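Local coordinates for SIR4-interacting protein SIF2 (Saccharomyces cerevisiae, PDB 1R5M) that antagonizes telomeric silencing in yeast and works as a WD-repeat subunit of the Set3C corepressor complex, at residues V312-S326 / P379-Y388. Sequence-based numbering, arbitrary orientation.
Sequences VRLWSLKQNTLLALS and PLPIPLYASY
The R313 guanidinium carries L325 CD1 on one face, 3.9 Å above the plane and offset toward the rim, while L325 CD2 turns to segment 379-388 and meets P379 CA at 4.0 Å. Further toward the turn of the same hairpin, L322 CD1 sits over one face of the W315 ring, offset toward its rim.

The backbones meet in a short parallel pairing of A324 with L380. L325 N donates to L380 O at 2.8 Å, with an N-H...O angle of 152°. L325 O receives a CA-H contact from P381 CA at 3.4 Å. Nearby, L380 CB rests 3.9 Å from A324 CB.

Of the residues in this contact, I382 loses the most surface to its partner segment. With CG1 anti to its carbonyl carbon (chi1 -58°), its CG1-CD1 branch lies against the hairpin face that carries V312, L314 and A324. CG1 touches A324 CB at 3.7 Å, and CD1 ends 3.8 Å from V312 CG1, the two side chains crossing at about a right angle. Replacing I382 by an alanine removes this branch, which is likely to open a gap beside A324 and leave V312 CG1 without this neighbour. Y357 also packs on I382, V312 and S326.

L323 and A324 both face L314, a classic beta bulge. The contact joins the outer strands of two successive blades of the WD40 beta-propeller, 321-327 and 380-388.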
# COMPACT_ATOMS: atom_id res chain seq x y z
N VAL A 312 0.15 -4.98 16.34
CA VAL A 312 1.06 -5.27 15.25
C VAL A 312 1.52 -6.68 15.58
O VAL A 312 1.98 -6.95 16.69
CB VAL A 312 2.28 -4.33 15.24
CG1 VAL A 312 3.23 -4.72 14.13
CG2 VAL A 312 1.82 -2.89 15.06
N ARG A 313 1.37 -7.60 14.63
CA ARG A 313 1.76 -8.98 14.86
C ARG A 313 2.70 -9.52 13.81
O ARG A 313 2.47 -9.36 12.61
CB ARG A 313 0.50 -9.85 14.94
CG ARG A 313 -0.43 -9.44 16.09
CD ARG A 313 -1.74 -10.21 16.09
NE ARG A 313 -2.66 -9.64 17.07
CZ ARG A 313 -3.03 -10.23 18.20
NH1 ARG A 313 -2.56 -11.44 18.50
NH2 ARG A 313 -3.86 -9.62 19.03
N LEU A 314 3.77 -10.16 14.27
CA LEU A 314 4.78 -10.76 13.40
C LEU A 314 4.56 -12.27 13.47
O LEU A 314 4.57 -12.85 14.56
CB LEU A 314 6.19 -10.39 13.88
CG LEU A 314 7.35 -10.97 13.07
CD1 LEU A 314 7.38 -10.35 11.68
CD2 LEU A 314 8.66 -10.68 13.80
N TRP A 315 4.39 -12.89 12.31
CA TRP A 315 4.11 -14.32 12.23
C TRP A 315 5.22 -15.11 11.57
O TRP A 315 5.86 -14.64 10.63
CB TRP A 315 2.81 -14.54 11.45
CG TRP A 315 1.68 -13.60 11.81
CD1 TRP A 315 1.46 -12.34 11.32
CD2 TRP A 315 0.59 -13.87 12.70
NE1 TRP A 315 0.30 -11.81 11.84
CE2 TRP A 315 -0.25 -12.74 12.70
CE3 TRP A 315 0.25 -14.97 13.50
CZ2 TRP A 315 -1.42 -12.67 13.46
CZ3 TRP A 315 -0.91 -14.90 14.26
CH2 TRP A 315 -1.73 -13.76 14.24
N SER A 316 5.43 -16.34 12.05
CA SER A 316 6.46 -17.22 11.51
C SER A 316 5.84 -18.33 10.66
O SER A 316 4.99 -19.08 11.13
CB SER A 316 7.26 -17.86 12.64
OG SER A 316 8.05 -18.94 12.17
N LEU A 317 6.26 -18.43 9.40
CA LEU A 317 5.75 -19.50 8.54
C LEU A 317 6.43 -20.82 8.89
O LEU A 317 5.80 -21.87 8.86
CB LEU A 317 6.00 -19.17 7.06
CG LEU A 317 4.94 -18.30 6.37
CD1 LEU A 317 4.93 -16.90 6.97
CD2 LEU A 317 5.24 -18.25 4.88
N LYS A 318 7.71 -20.76 9.25
CA LYS A 318 8.46 -21.96 9.60
C LYS A 318 7.94 -22.65 10.85
O LYS A 318 7.96 -23.88 10.93
CB LYS A 318 9.94 -21.63 9.77
CG LYS A 318 10.62 -21.23 8.46
CD LYS A 318 12.00 -20.64 8.67
CE LYS A 318 13.01 -21.66 9.14
NZ LYS A 318 14.36 -21.03 9.24
N GLN A 319 7.46 -21.87 11.81
CA GLN A 319 6.95 -22.43 13.06
C GLN A 319 5.43 -22.37 13.17
O GLN A 319 4.86 -22.85 14.16
CB GLN A 319 7.57 -21.70 14.26
CG GLN A 319 9.09 -21.72 14.29
CD GLN A 319 9.66 -23.11 14.11
OE1 GLN A 319 9.24 -24.06 14.78
NE2 GLN A 319 10.63 -23.24 13.21
N ASN A 320 4.77 -21.79 12.17
CA ASN A 320 3.32 -21.65 12.16
C ASN A 320 2.82 -21.08 13.48
O ASN A 320 1.99 -21.68 14.17
CB ASN A 320 2.64 -23.00 11.90
CG ASN A 320 1.13 -22.91 11.93
OD1 ASN A 320 0.55 -21.91 11.50
ND2 ASN A 320 0.48 -23.95 12.45
N THR A 321 3.31 -19.90 13.84
CA THR A 321 2.91 -19.31 15.10
C THR A 321 3.22 -17.82 15.17
O THR A 321 4.00 -17.30 14.37
CB THR A 321 3.63 -20.03 16.27
OG1 THR A 321 3.03 -19.66 17.51
CG2 THR A 321 5.10 -19.65 16.29
N LEU A 322 2.60 -17.15 16.12
CA LEU A 322 2.82 -15.74 16.36
C LEU A 322 4.21 -15.64 16.98
O LEU A 322 4.48 -16.26 18.01
CB LEU A 322 1.78 -15.20 17.33
CG LEU A 322 1.98 -13.75 17.78
CD1 LEU A 322 1.64 -12.80 16.64
CD2 LEU A 322 1.10 -13.47 18.99
N LEU A 323 5.10 -14.88 16.35
CA LEU A 323 6.45 -14.73 16.85
C LEU A 323 6.59 -13.58 17.84
O LEU A 323 7.31 -13.68 18.84
CB LEU A 323 7.41 -14.51 15.67
CG LEU A 323 8.89 -14.29 15.97
CD1 LEU A 323 9.46 -15.50 16.72
CD2 LEU A 323 9.63 -14.08 14.66
N ALA A 324 5.90 -12.47 17.57
CA ALA A 324 5.96 -11.31 18.44
C ALA A 324 4.79 -10.38 18.19
O ALA A 324 4.16 -10.43 17.13
CB ALA A 324 7.28 -10.56 18.21
N LEU A 325 4.50 -9.52 19.16
CA LEU A 325 3.41 -8.58 18.99
C LEU A 325 3.56 -7.37 19.90
O LEU A 325 4.20 -7.44 20.95
CB LEU A 325 2.06 -9.24 19.27
CG LEU A 325 1.70 -9.51 20.74
CD1 LEU A 325 0.23 -9.92 20.83
CD2 LEU A 325 2.60 -10.59 21.31
N SER A 326 2.97 -6.27 19.47
CA SER A 326 2.98 -5.02 20.23
C SER A 326 1.60 -4.43 20.06
O SER A 326 0.99 -4.55 19.00
CB SER A 326 4.04 -4.07 19.69
OG SER A 326 5.34 -4.53 20.01
N PRO A 379 5.15 -14.89 22.07
CA PRO A 379 4.65 -13.73 22.82
C PRO A 379 5.72 -12.66 23.05
O PRO A 379 5.59 -11.82 23.94
CB PRO A 379 4.18 -14.37 24.12
CG PRO A 379 3.66 -15.69 23.66
CD PRO A 379 4.76 -16.15 22.72
N LEU A 380 6.77 -12.69 22.23
CA LEU A 380 7.84 -11.72 22.33
C LEU A 380 7.30 -10.35 21.93
O LEU A 380 6.38 -10.24 21.13
CB LEU A 380 8.99 -12.10 21.39
CG LEU A 380 9.70 -13.44 21.62
CD1 LEU A 380 10.72 -13.67 20.53
CD2 LEU A 380 10.35 -13.44 23.00
N PRO A 381 7.86 -9.27 22.50
CA PRO A 381 7.37 -7.95 22.13
C PRO A 381 8.13 -7.45 20.90
O PRO A 381 9.25 -7.89 20.65
CB PRO A 381 7.67 -7.12 23.37
CG PRO A 381 8.99 -7.70 23.81
CD PRO A 381 8.77 -9.19 23.67
N ILE A 382 7.51 -6.57 20.12
CA ILE A 382 8.21 -6.03 18.96
C ILE A 382 8.80 -4.71 19.45
O ILE A 382 8.08 -3.79 19.82
CB ILE A 382 7.25 -5.75 17.78
CG1 ILE A 382 6.52 -7.03 17.37
CG2 ILE A 382 8.06 -5.23 16.58
CD1 ILE A 382 5.52 -6.83 16.25
N PRO A 383 10.14 -4.61 19.48
CA PRO A 383 10.82 -3.40 19.95
C PRO A 383 10.35 -2.11 19.28
O PRO A 383 10.25 -2.04 18.06
CB PRO A 383 12.29 -3.69 19.64
CG PRO A 383 12.37 -5.18 19.74
CD PRO A 383 11.12 -5.62 19.03
N LEU A 384 10.06 -1.10 20.10
CA LEU A 384 9.64 0.19 19.58
C LEU A 384 10.91 0.98 19.29
O LEU A 384 11.68 1.30 20.20
CB LEU A 384 8.78 0.94 20.60
CG LEU A 384 8.32 2.34 20.17
CD1 LEU A 384 7.52 2.26 18.87
CD2 LEU A 384 7.48 2.95 21.28
N TYR A 385 11.14 1.29 18.02
CA TYR A 385 12.34 2.01 17.61
C TYR A 385 12.21 3.53 17.74
O TYR A 385 13.13 4.20 18.22
CB TYR A 385 12.66 1.65 16.16
CG TYR A 385 13.94 2.25 15.62
CD1 TYR A 385 15.18 1.84 16.10
CD2 TYR A 385 13.91 3.22 14.62
CE1 TYR A 385 16.36 2.37 15.59
CE2 TYR A 385 15.08 3.76 14.11
CZ TYR A 385 16.31 3.33 14.60
OH TYR A 385 17.47 3.86 14.09
N ALA A 386 11.08 4.06 17.31
CA ALA A 386 10.86 5.50 17.34
C ALA A 386 9.39 5.85 17.25
O ALA A 386 8.57 5.03 16.84
CB ALA A 386 11.62 6.15 16.19
N SER A 387 9.06 7.08 17.62
CA SER A 387 7.69 7.57 17.57
C SER A 387 7.64 9.02 17.10
O SER A 387 8.58 9.79 17.32
CB SER A 387 7.03 7.48 18.95
OG SER A 387 6.95 6.15 19.42
N TYR A 388 6.55 9.38 16.43
CA TYR A 388 6.32 10.73 15.93
C TYR A 388 4.93 11.13 16.41
O TYR A 388 3.96 10.41 16.16
CB TYR A 388 6.38 10.77 14.41
CG TYR A 388 6.21 12.15 13.82
CD1 TYR A 388 7.14 13.16 14.07
CD2 TYR A 388 5.13 12.46 12.99
CE1 TYR A 388 7.00 14.44 13.52
CE2 TYR A 388 4.98 13.72 12.43
CZ TYR A 388 5.92 14.71 12.70
OH TYR A 388 5.78 15.96 12.13